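Local coordinates for protein alginate lyase (Chitinophaga sp. MD30, PDB 6KCW) that breaks down the polysaccharide alginate, as a lyase probably by beta-elimination, and carries a bound calcium ion, at residues N52-A57 and Y221-V226; R79-F84 and D227-Y232; W86-K91 and M119-D124; A125-F130 and G148-S153. All coordinates share one frame; numbering follows the deposited sequence.

Contact 1 of 4, residues N52-A57 and Y221-V226; sequences NALSGA and YWQSPV
Asn52 and Ser224 make the single direct hydrogen bond between residues 52-57 and 221-226: Asn52 N donates to Ser224 O over 2.9 Å, almost straight at 164°. A bridging water adds a second polar link. It accepts from Ala53 N at 3.3 Å and from Ser224 N at 3.0 Å, tying the two backbones together one step further along.

Flat-group packing falls to Gln223, whose CB points toward the other segment. With CG anti to its own carbonyl carbon (chi1 -79°), that methylene comes within 3.3 Å of Ala53 O. The extended chain then lays the carboxamide over the Asn52-Ala53 peptide, the two planes only about 15° apart and Gln223 CD 3.5 Å from Asn52 C. OE1 sits over the Asn52 end and NE2 over the Ala53 end.

Apolar contact comes from Leu54. Its CD2 methyl meets Gln223 CG at 3.5 Å and Trp222 CB at 3.7 Å, the side chains crossing at about a right angle. The Trp222 indole itself leads away, onto Met119 and Tyr121.

Outside partners fix the loop 221-226 from behind: Ser224 OG bonds to Asp85, and Gln223 O is bonded by Ser87 OG. The same Ser224 OG accepts from Val226 N at 3.2 Å, forming an ST turn.

The two segments thus meet near the surface without an ion pair, through backbone polarity, one water and a glutamine whose amide packs on a peptide instead of bonding to it. The contact should therefore depend little on the ionisation of its own side chains.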
loop_
_atom_site.group_PDB
_atom_site.type_symbol
_atom_site.label_atom_id
_atom_site.label_comp_id
_atom_site.label_asym_id
_atom_site.label_seq_id
_atom_site.Cartn_x
_atom_site.Cartn_y
_atom_site.Cartn_z
ATOM N N ASN A 52 -8.329 13.559 13.972
ATOM C CA ASN A 52 -9.296 12.889 14.851
ATOM C C ASN A 52 -10.081 11.802 14.116
ATOM O O ASN A 52 -11.306 11.711 14.246
ATOM C CB ASN A 52 -10.266 13.897 15.483
ATOM C CG ASN A 52 -9.557 15.081 16.126
ATOM O OD1 ASN A 52 -9.891 16.242 15.853
ATOM N ND2 ASN A 52 -8.581 14.796 16.983
ATOM N N ALA A 53 -9.391 10.992 13.313
ATOM C CA ALA A 53 -10.068 9.916 12.599
ATOM C C ALA A 53 -9.070 8.836 12.225
ATOM O O ALA A 53 -7.862 9.075 12.147
ATOM C CB ALA A 53 -10.780 10.414 11.345
ATOM N N LEU A 54 -9.607 7.640 11.991
ATOM C CA LEU A 54 -8.863 6.474 11.559
ATOM C C LEU A 54 -9.468 5.945 10.267
ATOM O O LEU A 54 -10.557 6.357 9.849
ATOM C CB LEU A 54 -8.890 5.382 12.629
ATOM C CG LEU A 54 -8.303 5.792 13.973
ATOM C CD1 LEU A 54 -8.451 4.668 14.964
ATOM C CD2 LEU A 54 -6.844 6.158 13.831
ATOM N N SER A 55 -8.729 5.049 9.626
ATOM C CA SER A 55 -9.255 4.185 8.566
ATOM C C SER A 55 -9.849 4.951 7.374
ATOM O O SER A 55 -9.262 5.927 6.893
ATOM C CB SER A 55 -10.134 3.123 9.221
ATOM O OG SER A 55 -10.968 2.469 8.278
ATOM N N GLY A 56 -11.017 4.512 6.892
ATOM C CA GLY A 56 -11.740 5.229 5.859
ATOM C C GLY A 56 -12.348 6.531 6.327
ATOM O O GLY A 56 -12.568 7.433 5.513
ATOM N N ALA A 57 -12.614 6.657 7.624
ATOM C CA ALA A 57 -13.245 7.868 8.126
ATOM C C ALA A 57 -12.375 9.089 7.894
ATOM O O ALA A 57 -12.894 10.195 7.707
ATOM C CB ALA A 57 -13.547 7.719 9.614
ATOM N N TYR A 221 -5.535 6.149 19.560
ATOM C CA TYR A 221 -4.250 6.780 19.788
ATOM C C TYR A 221 -3.380 6.811 18.531
ATOM O O TYR A 221 -2.318 7.440 18.550
ATOM C CB TYR A 221 -3.523 6.073 20.937
ATOM C CG TYR A 221 -3.148 4.611 20.686
ATOM C CD1 TYR A 221 -2.033 4.266 19.912
ATOM C CD2 TYR A 221 -3.877 3.589 21.259
ATOM C CE1 TYR A 221 -1.693 2.939 19.702
ATOM C CE2 TYR A 221 -3.534 2.268 21.059
ATOM C CZ TYR A 221 -2.458 1.948 20.278
ATOM O OH TYR A 221 -2.150 0.617 20.097
ATOM N N TRP A 222 -3.790 6.124 17.458
ATOM C CA TRP A 222 -3.188 6.247 16.139
ATOM C C TRP A 222 -3.603 7.530 15.424
ATOM O O TRP A 222 -3.040 7.844 14.363
ATOM C CB TRP A 222 -3.581 5.055 15.262
ATOM C CG TRP A 222 -2.963 3.751 15.625
ATOM C CD1 TRP A 222 -3.329 2.918 16.644
ATOM C CD2 TRP A 222 -1.894 3.093 14.936
ATOM N NE1 TRP A 222 -2.537 1.788 16.643
ATOM C CE2 TRP A 222 -1.646 1.877 15.607
ATOM C CE3 TRP A 222 -1.110 3.421 13.828
ATOM C CZ2 TRP A 222 -0.657 0.993 15.199
ATOM C CZ3 TRP A 222 -0.128 2.539 13.431
ATOM C CH2 TRP A 222 0.086 1.340 14.111
ATOM N N GLN A 223 -4.583 8.255 15.960
ATOM C CA GLN A 223 -5.041 9.483 15.334
ATOM C C GLN A 223 -4.022 10.602 15.505
ATOM O O GLN A 223 -3.121 10.550 16.347
ATOM C CB GLN A 223 -6.373 9.942 15.927
ATOM C CG GLN A 223 -7.582 9.204 15.392
ATOM C CD GLN A 223 -8.807 9.393 16.262
ATOM O OE1 GLN A 223 -8.785 10.173 17.210
ATOM N NE2 GLN A 223 -9.881 8.673 15.945
ATOM N N SER A 224 -4.195 11.633 14.693
ATOM C CA SER A 224 -3.455 12.868 14.783
ATOM C C SER A 224 -4.421 14.021 15.016
ATOM O O SER A 224 -5.550 14.000 14.514
ATOM C CB SER A 224 -2.657 13.117 13.496
ATOM O OG SER A 224 -2.302 14.476 13.366
ATOM N N PRO A 225 -4.013 15.041 15.771
ATOM C CA PRO A 225 -4.886 16.203 15.989
ATOM C C PRO A 225 -4.947 17.195 14.829
ATOM O O PRO A 225 -5.741 18.141 14.903
ATOM C CB PRO A 225 -4.270 16.852 17.239
ATOM C CG PRO A 225 -2.831 16.502 17.168
ATOM C CD PRO A 225 -2.780 15.109 16.575
ATOM N N VAL A 226 -4.163 17.019 13.756
ATOM C CA VAL A 226 -4.170 17.946 12.629
ATOM C C VAL A 226 -4.405 17.191 11.324
ATOM O O VAL A 226 -4.150 15.990 11.212
ATOM C CB VAL A 226 -2.859 18.761 12.518
ATOM C CG1 VAL A 226 -2.701 19.694 13.705
ATOM C CG2 VAL A 226 -1.658 17.828 12.388
HETATM O O HOH W 1 -6.279 11.544 12.529
#

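Contact 2 of 4, residues R79-F84 and D227-Y232; sequences RFHSQF and DSYIYY
Arg79 and Tyr231 stack face to face: the guanidinium lies flat on the phenol ring, planes 14° apart and centres 4.2 Å apart, a cation-pi pair with CZ over the ring. The arginine chain bends at chi2 and chi3; NH1 lies 3.5 Å from Tyr231 CD1, offset toward the rim. The edge of the same ring serves His81, whose CD2 approaches Tyr231 OH at 3.0 Å. Tyr229 CD2 stands over one face of the imidazole, while ND1 accepts from Gln83 N in the turn His81-Phe84, holding the ring's rotation.

Phe80, Phe84 and Ile230 form an apolar group on the other face of the sheet. Phe80 CD2 stands over the centre of the Phe84 ring; Ile230 CG1 reaches Phe84 CE1 at 3.5 Å and Phe80 CD2 at 3.8 Å. Trp120 meets both phenylalanines edge-to-face from outside the two segments.

Reciprocal bonds between Arg79 and Tyr231 and one from His81 N to Tyr229 O at 3.0 Å set the backbone register. This is an antiparallel strand pair, 71-80 beside 228-241, whose Phe80 and Ile230 face packs on Trp120 of the second sheet, as in the core of a concanavalin-like beta-sandwich (jelly roll).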
loop_
_atom_site.group_PDB
_atom_site.type_symbol
_atom_site.label_atom_id
_atom_site.label_comp_id
_atom_site.label_asym_id
_atom_site.label_seq_id
_atom_site.Cartn_x
_atom_site.Cartn_y
_atom_site.Cartn_z
ATOM N N ARG A 79 5.850 11.169 -0.974
ATOM C CA ARG A 79 6.460 12.228 -0.188
ATOM C C ARG A 79 5.490 12.614 0.916
ATOM O O ARG A 79 4.308 12.847 0.644
ATOM C CB ARG A 79 6.775 13.447 -1.063
ATOM C CG ARG A 79 7.884 14.348 -0.539
ATOM C CD ARG A 79 7.493 15.814 -0.663
ATOM N NE ARG A 79 6.764 16.085 -1.897
ATOM C CZ ARG A 79 5.838 17.031 -2.012
ATOM N NH1 ARG A 79 5.522 17.781 -0.956
ATOM N NH2 ARG A 79 5.212 17.213 -3.171
ATOM N N PHE A 80 5.974 12.659 2.153
ATOM C CA PHE A 80 5.160 13.180 3.239
ATOM C C PHE A 80 5.248 14.696 3.238
ATOM O O PHE A 80 6.296 15.273 2.933
ATOM C CB PHE A 80 5.612 12.623 4.587
ATOM C CG PHE A 80 5.299 11.177 4.769
ATOM C CD1 PHE A 80 6.202 10.201 4.358
ATOM C CD2 PHE A 80 4.099 10.783 5.356
ATOM C CE1 PHE A 80 5.910 8.866 4.519
ATOM C CE2 PHE A 80 3.797 9.452 5.519
ATOM C CZ PHE A 80 4.699 8.488 5.109
ATOM N N HIS A 81 4.132 15.337 3.565
ATOM C CA HIS A 81 4.058 16.782 3.582
ATOM C C HIS A 81 5.127 17.370 4.503
ATOM O O HIS A 81 5.726 16.689 5.337
ATOM C CB HIS A 81 2.667 17.221 4.026
ATOM C CG HIS A 81 2.463 18.702 4.008
ATOM N ND1 HIS A 81 2.686 19.495 5.112
ATOM C CD2 HIS A 81 2.054 19.533 3.021
ATOM C CE1 HIS A 81 2.418 20.752 4.806
ATOM N NE2 HIS A 81 2.034 20.802 3.544
ATOM N N SER A 82 5.340 18.677 4.345
ATOM C CA SER A 82 6.405 19.366 5.064
ATOM C C SER A 82 6.204 19.294 6.572
ATOM O O SER A 82 7.157 19.050 7.322
ATOM C CB SER A 82 6.472 20.824 4.602
ATOM O OG SER A 82 7.688 21.424 5.002
ATOM N N GLN A 83 4.979 19.523 7.036
ATOM C CA GLN A 83 4.641 19.423 8.451
ATOM C C GLN A 83 3.751 18.223 8.725
ATOM O O GLN A 83 2.813 18.305 9.516
ATOM C CB GLN A 83 3.943 20.684 8.949
ATOM C CG GLN A 83 4.858 21.847 9.191
ATOM C CD GLN A 83 4.720 22.863 8.108
ATOM O OE1 GLN A 83 3.653 23.465 7.939
ATOM N NE2 GLN A 83 5.786 23.056 7.339
ATOM N N PHE A 84 4.013 17.110 8.054
ATOM C CA PHE A 84 3.240 15.909 8.315
ATOM C C PHE A 84 3.388 15.512 9.780
ATOM O O PHE A 84 4.471 15.608 10.361
ATOM C CB PHE A 84 3.702 14.782 7.396
ATOM C CG PHE A 84 2.834 13.565 7.453
ATOM C CD1 PHE A 84 1.731 13.453 6.628
ATOM C CD2 PHE A 84 3.123 12.529 8.335
ATOM C CE1 PHE A 84 0.926 12.335 6.675
ATOM C CE2 PHE A 84 2.330 11.407 8.385
ATOM C CZ PHE A 84 1.224 11.305 7.555
ATOM N N ASP A 227 -4.896 17.927 10.325
ATOM C CA ASP A 227 -4.924 17.405 8.967
ATOM C C ASP A 227 -3.493 17.280 8.469
ATOM O O ASP A 227 -2.663 18.157 8.716
ATOM C CB ASP A 227 -5.731 18.320 8.040
ATOM C CG ASP A 227 -7.225 18.385 8.398
ATOM O OD1 ASP A 227 -7.737 17.466 9.065
ATOM O OD2 ASP A 227 -7.899 19.357 7.997
ATOM N N SER A 228 -3.193 16.171 7.793
ATOM C CA SER A 228 -1.870 15.930 7.231
ATOM C C SER A 228 -2.007 15.396 5.812
ATOM O O SER A 228 -3.060 14.885 5.418
ATOM C CB SER A 228 -1.057 14.960 8.088
ATOM O OG SER A 228 -0.404 15.645 9.142
ATOM N N TYR A 229 -0.924 15.513 5.043
ATOM C CA TYR A 229 -0.976 15.271 3.610
ATOM C C TYR A 229 0.154 14.343 3.172
ATOM O O TYR A 229 1.249 14.359 3.745
ATOM C CB TYR A 229 -0.924 16.606 2.844
ATOM C CG TYR A 229 -2.014 17.582 3.289
ATOM C CD1 TYR A 229 -3.271 17.576 2.693
ATOM C CD2 TYR A 229 -1.780 18.491 4.318
ATOM C CE1 TYR A 229 -4.265 18.463 3.099
ATOM C CE2 TYR A 229 -2.769 19.374 4.741
ATOM C CZ TYR A 229 -4.007 19.356 4.132
ATOM O OH TYR A 229 -4.979 20.237 4.556
ATOM N N ILE A 230 -0.140 13.514 2.173
ATOM C CA ILE A 230 0.832 12.632 1.539
ATOM C C ILE A 230 0.684 12.794 0.031
ATOM O O ILE A 230 -0.435 12.903 -0.484
ATOM C CB ILE A 230 0.624 11.159 1.968
ATOM C CG1 ILE A 230 0.819 11.001 3.480
ATOM C CG2 ILE A 230 1.552 10.219 1.203
ATOM C CD1 ILE A 230 0.198 9.758 4.045
ATOM N N TYR A 231 1.803 12.825 -0.679
ATOM C CA TYR A 231 1.793 13.050 -2.117
ATOM C C TYR A 231 2.380 11.848 -2.844
ATOM O O TYR A 231 3.489 11.405 -2.528
ATOM C CB TYR A 231 2.582 14.305 -2.467
ATOM C CG TYR A 231 2.157 15.565 -1.737
ATOM C CD1 TYR A 231 2.634 15.848 -0.462
ATOM C CD2 TYR A 231 1.307 16.483 -2.334
ATOM C CE1 TYR A 231 2.268 17.008 0.195
ATOM C CE2 TYR A 231 0.940 17.644 -1.683
ATOM C CZ TYR A 231 1.425 17.896 -0.424
ATOM O OH TYR A 231 1.057 19.041 0.222
ATOM N N TYR A 232 1.644 11.337 -3.826
ATOM C CA TYR A 232 2.096 10.262 -4.696
ATOM C C TYR A 232 2.301 10.775 -6.121
ATOM O O TYR A 232 1.703 11.770 -6.544
ATOM C CB TYR A 232 1.089 9.102 -4.693
ATOM C CG TYR A 232 0.732 8.601 -3.305
ATOM C CD1 TYR A 232 1.593 7.758 -2.605
ATOM C CD2 TYR A 232 -0.467 8.962 -2.694
ATOM C CE1 TYR A 232 1.268 7.295 -1.339
ATOM C CE2 TYR A 232 -0.785 8.515 -1.433
ATOM C CZ TYR A 232 0.087 7.677 -0.761
ATOM O OH TYR A 232 -0.222 7.221 0.496
#

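Contact 3 of 4, residues W86-K91 and M119-D124; sequences WSRGGK and MWYQTD. With PO4 (phosphate ion), chain B.
Trp120 lays its indole over the backbone of Gly89 and Gly90, at the heart of an antiparallel strand pair, 89-92 with 113-122, in one sheet of the concanavalin-like beta-sandwich. CG takes the crowded position between backbone N and carbonyl carbon (chi1 85°). The ring makes two CH-pi contacts: Gly89 CA stands 3.6 Å from the centroid of the five-membered ring and Gly90 CA 3.9 Å from that of the six-membered ring. Gly90 has no side chain toward the indole, and Gly89 none on the opposite side, where Trp120 O and Tyr121 CA come close. The indole is also pinned at its edge, since NE1 donates to a lone pair of Trp86 O at 3.0 Å, in the ring plane and almost straight (169°). Trp86 CE3 touches Trp120 CD1 obliquely, and Phe80 and Phe84 meet Trp120 edge-to-face. Next along, Gln122 NE2 donates to Ser87 O at 2.7 Å, nearly in the plane of both groups, while paired bonds between Gly90 and Trp120 set the register.

Toward Asp124 the contact loosens. Arg88 gives Gln122 O only a weak bond from NH1, and its salt bridge to Asp124 is long and purely electrostatic, with OD1 well out of the guanidinium plane. The exact placing of this group against Tyr121 is doubtful.

The other end carries a phosphate, probably from the crystallisation liquor, which Tyr133 and Arg117 also bind. Lys91 runs beside Met119 in the same direction, and its NZ, already bonded to Gly216 O, lies 3.6 Å from Met119 SD and donates to phosphate O3 at 2.7 Å.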
loop_
_atom_site.group_PDB
_atom_site.type_symbol
_atom_site.label_atom_id
_atom_site.label_comp_id
_atom_site.label_asym_id
_atom_site.label_seq_id
_atom_site.Cartn_x
_atom_site.Cartn_y
_atom_site.Cartn_z
ATOM N N TRP A 86 3.636 12.678 12.108
ATOM C CA TRP A 86 3.898 11.243 12.075
ATOM C C TRP A 86 2.866 10.469 12.882
ATOM O O TRP A 86 2.310 9.474 12.408
ATOM C CB TRP A 86 5.293 10.949 12.619
ATOM C CG TRP A 86 6.443 11.460 11.814
ATOM C CD1 TRP A 86 7.498 12.182 12.281
ATOM C CD2 TRP A 86 6.691 11.241 10.419
ATOM N NE1 TRP A 86 8.380 12.433 11.271
ATOM C CE2 TRP A 86 7.909 11.870 10.113
ATOM C CE3 TRP A 86 6.000 10.575 9.399
ATOM C CZ2 TRP A 86 8.456 11.857 8.827
ATOM C CZ3 TRP A 86 6.536 10.567 8.127
ATOM C CH2 TRP A 86 7.753 11.205 7.849
ATOM N N SER A 87 2.604 10.923 14.106
ATOM C CA SER A 87 1.707 10.252 15.060
ATOM C C SER A 87 2.204 8.814 15.237
ATOM O O SER A 87 3.414 8.617 15.406
ATOM C CB SER A 87 0.268 10.404 14.603
ATOM O OG SER A 87 -0.576 9.757 15.510
ATOM N N ARG A 88 1.329 7.801 15.213
ATOM C CA ARG A 88 1.801 6.434 15.432
ATOM C C ARG A 88 2.190 5.740 14.135
ATOM O O ARG A 88 3.161 4.979 14.114
ATOM C CB ARG A 88 0.748 5.603 16.174
ATOM C CG ARG A 88 1.092 4.114 16.332
ATOM C CD ARG A 88 2.088 3.908 17.481
ATOM N NE ARG A 88 2.194 2.523 17.862
ATOM C CZ ARG A 88 3.312 1.973 18.314
ATOM N NH1 ARG A 88 4.423 2.693 18.397
ATOM N NH2 ARG A 88 3.343 0.683 18.666
ATOM N N GLY A 89 1.477 6.001 13.047
ATOM C CA GLY A 89 1.785 5.412 11.765
ATOM C C GLY A 89 0.512 5.109 11.013
ATOM O O GLY A 89 -0.580 5.490 11.419
ATOM N N GLY A 90 0.655 4.412 9.898
ATOM C CA GLY A 90 -0.498 4.051 9.105
ATOM C C GLY A 90 -0.039 3.439 7.798
ATOM O O GLY A 90 1.154 3.221 7.585
ATOM N N LYS A 91 -1.010 3.192 6.923
ATOM C CA LYS A 91 -0.758 2.615 5.607
ATOM C C LYS A 91 -0.478 3.720 4.579
ATOM O O LYS A 91 -1.017 4.827 4.662
ATOM C CB LYS A 91 -1.953 1.756 5.164
ATOM C CG LYS A 91 -2.049 0.347 5.796
ATOM C CD LYS A 91 -2.124 0.386 7.329
ATOM C CE LYS A 91 -2.469 -0.957 7.958
ATOM N NZ LYS A 91 -2.247 -0.854 9.423
ATOM N N MET A 119 3.752 0.503 5.419
ATOM C CA MET A 119 3.379 1.465 6.442
ATOM C C MET A 119 4.536 2.409 6.725
ATOM O O MET A 119 5.698 2.104 6.449
ATOM C CB MET A 119 2.987 0.788 7.758
ATOM C CG MET A 119 1.777 -0.094 7.690
ATOM S SD MET A 119 1.361 -0.641 9.355
ATOM C CE MET A 119 1.046 0.880 10.252
ATOM N N TRP A 120 4.203 3.570 7.283
ATOM C CA TRP A 120 5.154 4.310 8.093
ATOM C C TRP A 120 4.810 4.058 9.559
ATOM O O TRP A 120 3.700 3.629 9.890
ATOM C CB TRP A 120 5.152 5.804 7.743
ATOM C CG TRP A 120 4.126 6.601 8.447
ATOM C CD1 TRP A 120 4.281 7.275 9.622
ATOM C CD2 TRP A 120 2.777 6.828 8.027
ATOM N NE1 TRP A 120 3.107 7.900 9.968
ATOM C CE2 TRP A 120 2.165 7.639 9.006
ATOM C CE3 TRP A 120 2.021 6.415 6.923
ATOM C CZ2 TRP A 120 0.835 8.054 8.911
ATOM C CZ3 TRP A 120 0.702 6.830 6.828
ATOM C CH2 TRP A 120 0.125 7.643 7.817
ATOM N N TYR A 121 5.790 4.267 10.436
ATOM C CA TYR A 121 5.644 3.814 11.813
ATOM C C TYR A 121 6.590 4.598 12.712
ATOM O O TYR A 121 7.736 4.858 12.332
ATOM C CB TYR A 121 5.928 2.309 11.918
ATOM C CG TYR A 121 5.591 1.665 13.259
ATOM C CD1 TYR A 121 4.287 1.317 13.579
ATOM C CD2 TYR A 121 6.591 1.357 14.180
ATOM C CE1 TYR A 121 3.984 0.715 14.791
ATOM C CE2 TYR A 121 6.296 0.750 15.394
ATOM C CZ TYR A 121 4.990 0.438 15.693
ATOM O OH TYR A 121 4.692 -0.163 16.894
ATOM N N GLN A 122 6.105 4.958 13.908
ATOM C CA GLN A 122 6.905 5.674 14.895
ATOM C C GLN A 122 7.002 4.864 16.180
ATOM O O GLN A 122 5.981 4.445 16.749
ATOM C CB GLN A 122 6.341 7.068 15.195
ATOM C CG GLN A 122 7.079 7.749 16.344
ATOM C CD GLN A 122 6.991 9.254 16.306
ATOM O OE1 GLN A 122 7.930 9.945 16.694
ATOM N NE2 GLN A 122 5.863 9.779 15.837
ATOM N N THR A 123 8.235 4.648 16.631
ATOM C CA THR A 123 8.496 3.889 17.843
ATOM C C THR A 123 8.283 4.760 19.067
ATOM O O THR A 123 8.437 5.981 19.013
ATOM C CB THR A 123 9.936 3.372 17.855
ATOM O OG1 THR A 123 10.842 4.491 17.812
ATOM C CG2 THR A 123 10.188 2.464 16.663
ATOM N N ASP A 124 7.969 4.111 20.193
ATOM C CA ASP A 124 7.952 4.832 21.460
ATOM C C ASP A 124 9.251 5.622 21.650
ATOM O O ASP A 124 9.235 6.728 22.211
ATOM C CB ASP A 124 7.706 3.852 22.624
ATOM C CG ASP A 124 6.247 3.300 22.675
ATOM O OD1 ASP A 124 5.381 3.741 21.885
ATOM O OD2 ASP A 124 5.955 2.421 23.528
HETATM P P PO4 B . -4.567 -3.860 9.951
HETATM O O1 PO4 B . -5.094 -3.329 8.643
HETATM O O2 PO4 B . -5.727 -4.079 10.899
HETATM O O3 PO4 B . -3.662 -2.852 10.623
HETATM O O4 PO4 B . -3.862 -5.205 9.717
#

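Contact 4 of 4, residues A125-F130 and G148-S153; sequences AGRVFF and GKSYPS
Arg127 grips the loop 148-153 with the edge of its guanidinium. NH1 donates to Pro152 O at 3.0 Å and NH2 to Ser150 OG at 2.9 Å, both acceptors close to the guanidinium plane. Ser150 OG in turn donates to Pro152 O at 3.3 Å, so that carbonyl takes two donors, reached from opposite faces of its plane. NH1 has a further bond to Gly155 O, which leads the grip on into the loop.

Beside this cluster, Phe129 CD2 lies over one face of the guanidinium, and another part of the same ring, CD1, touches Ser150 CB at 3.4 Å. The guanidinium and Ser150 thus lie against the same face of the phenyl.

Here strand 128-135, at the edge of its sheet in the beta-sandwich, gains a single antiparallel bridge. Phe130 N donates to Tyr151 O at 2.7 Å and Tyr151 N to Phe130 O at 3.0 Å, a hydrogen-bonded pair, the one bridge between these two segments. A cis peptide joins Tyr151 to Pro152 just after it.

Further out, Phe130 meets Tyr163 edge-to-face and touches Ile185, while the Tyr151 ring rests on Ile185 and Val190 of the other sheet. Thr123 OG1 accepts from Arg127 N within the turn that joins strands 113-122 and 128-135.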
loop_
_atom_site.group_PDB
_atom_site.type_symbol
_atom_site.label_atom_id
_atom_site.label_comp_id
_atom_site.label_asym_id
_atom_site.label_seq_id
_atom_site.Cartn_x
_atom_site.Cartn_y
_atom_site.Cartn_z
ATOM N N ALA A 125 10.364 5.120 21.104
ATOM C CA ALA A 125 11.685 5.737 21.212
ATOM C C ALA A 125 11.927 6.883 20.230
ATOM O O ALA A 125 13.004 7.495 20.282
ATOM C CB ALA A 125 12.773 4.679 21.019
ATOM N N GLY A 126 10.988 7.182 19.329
ATOM C CA GLY A 126 11.096 8.361 18.483
ATOM C C GLY A 126 11.571 8.137 17.058
ATOM O O GLY A 126 11.640 9.107 16.288
ATOM N N ARG A 127 11.894 6.902 16.677
ATOM C CA ARG A 127 12.303 6.612 15.308
ATOM C C ARG A 127 11.075 6.467 14.413
ATOM O O ARG A 127 10.030 5.975 14.846
ATOM C CB ARG A 127 13.154 5.336 15.266
ATOM C CG ARG A 127 14.158 5.287 14.110
ATOM C CD ARG A 127 15.201 4.164 14.268
ATOM N NE ARG A 127 14.702 2.837 13.898
ATOM C CZ ARG A 127 14.807 2.300 12.684
ATOM N NH1 ARG A 127 15.402 2.963 11.696
ATOM N NH2 ARG A 127 14.318 1.088 12.453
ATOM N N VAL A 128 11.201 6.910 13.163
ATOM C CA VAL A 128 10.108 6.889 12.193
ATOM C C VAL A 128 10.633 6.317 10.883
ATOM O O VAL A 128 11.591 6.851 10.314
ATOM C CB VAL A 128 9.512 8.290 11.961
ATOM C CG1 VAL A 128 8.463 8.236 10.858
ATOM C CG2 VAL A 128 8.914 8.832 13.254
ATOM N N PHE A 129 9.986 5.265 10.381
ATOM C CA PHE A 129 10.500 4.578 9.203
ATOM C C PHE A 129 9.356 4.049 8.346
ATOM O O PHE A 129 8.183 4.129 8.709
ATOM C CB PHE A 129 11.444 3.426 9.598
ATOM C CG PHE A 129 10.939 2.591 10.747
ATOM C CD1 PHE A 129 10.077 1.526 10.526
ATOM C CD2 PHE A 129 11.328 2.873 12.048
ATOM C CE1 PHE A 129 9.600 0.763 11.577
ATOM C CE2 PHE A 129 10.860 2.115 13.112
ATOM C CZ PHE A 129 9.991 1.058 12.878
ATOM N N PHE A 130 9.727 3.527 7.180
ATOM C CA PHE A 130 8.878 2.640 6.403
ATOM C C PHE A 130 9.025 1.214 6.934
ATOM O O PHE A 130 10.013 0.867 7.583
ATOM C CB PHE A 130 9.249 2.703 4.912
ATOM C CG PHE A 130 8.812 3.969 4.220
ATOM C CD1 PHE A 130 7.462 4.281 4.106
ATOM C CD2 PHE A 130 9.742 4.832 3.668
ATOM C CE1 PHE A 130 7.041 5.430 3.472
ATOM C CE2 PHE A 130 9.327 5.994 3.018
ATOM C CZ PHE A 130 7.961 6.291 2.929
ATOM N N GLY A 148 10.311 -7.936 10.547
ATOM C CA GLY A 148 11.348 -7.198 11.232
ATOM C C GLY A 148 12.062 -6.147 10.410
ATOM O O GLY A 148 13.137 -5.706 10.813
ATOM N N LYS A 149 11.501 -5.713 9.279
ATOM C CA LYS A 149 12.249 -4.879 8.335
ATOM C C LYS A 149 11.824 -3.415 8.412
ATOM O O LYS A 149 10.667 -3.091 8.695
ATOM C CB LYS A 149 12.076 -5.385 6.899
ATOM C CG LYS A 149 12.294 -6.888 6.732
ATOM C CD LYS A 149 13.716 -7.266 7.129
ATOM C CE LYS A 149 14.133 -8.628 6.580
ATOM N NZ LYS A 149 15.589 -8.884 6.800
ATOM N N SER A 150 12.776 -2.523 8.143
ATOM C CA SER A 150 12.467 -1.101 8.151
ATOM C C SER A 150 13.388 -0.354 7.202
ATOM O O SER A 150 14.505 -0.789 6.918
ATOM C CB SER A 150 12.574 -0.506 9.561
ATOM O OG SER A 150 13.907 -0.520 10.025
ATOM N N TYR A 151 12.890 0.769 6.701
ATOM C CA TYR A 151 13.683 1.688 5.907
ATOM C C TYR A 151 13.477 3.107 6.434
ATOM O O TYR A 151 12.340 3.600 6.499
ATOM C CB TYR A 151 13.317 1.612 4.426
ATOM C CG TYR A 151 14.161 2.503 3.529
ATOM C CD1 TYR A 151 13.820 3.835 3.318
ATOM C CD2 TYR A 151 15.293 2.009 2.890
ATOM C CE1 TYR A 151 14.577 4.648 2.500
ATOM C CE2 TYR A 151 16.070 2.825 2.058
ATOM C CZ TYR A 151 15.705 4.141 1.871
ATOM O OH TYR A 151 16.453 4.960 1.058
ATOM N N PRO A 152 14.583 3.767 6.811
ATOM C CA PRO A 152 15.930 3.189 6.720
ATOM C C PRO A 152 16.202 2.179 7.837
ATOM O O PRO A 152 15.422 2.138 8.807
ATOM C CB PRO A 152 16.838 4.413 6.842
ATOM C CG PRO A 152 16.046 5.354 7.712
ATOM C CD PRO A 152 14.591 5.114 7.409
ATOM N N SER A 153 17.256 1.359 7.690
ATOM C CA SER A 153 17.549 0.357 8.717
ATOM C C SER A 153 17.970 1.017 10.025
ATOM O O SER A 153 17.681 0.489 11.102
ATOM C CB SER A 153 18.622 -0.637 8.234
ATOM O OG SER A 153 19.818 0.015 7.808
#

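In the fold
Contact 3 lies between the others, its centre about 9 Å from that of contact 4, 12 Å from contact 1 and 13 Å from contact 2; contacts 1 and 4 are about 21 Å apart. Contacts 3 and 4 share one sheet, through the consecutive strands 113-122 and 128-135, and follow each other along the chain. Contact 2 belongs to the facing sheet, where strands 71-80 and 228-241 pair, and its aromatic residues pack on those of contact 3 between the sheets. Contacts 1 and 2 interleave in sequence, joining early segments to the adjoining late ones, 221-226 and 227-232. Distant parts of the chain are thereby brought together around the paired sheets of the beta-sandwich.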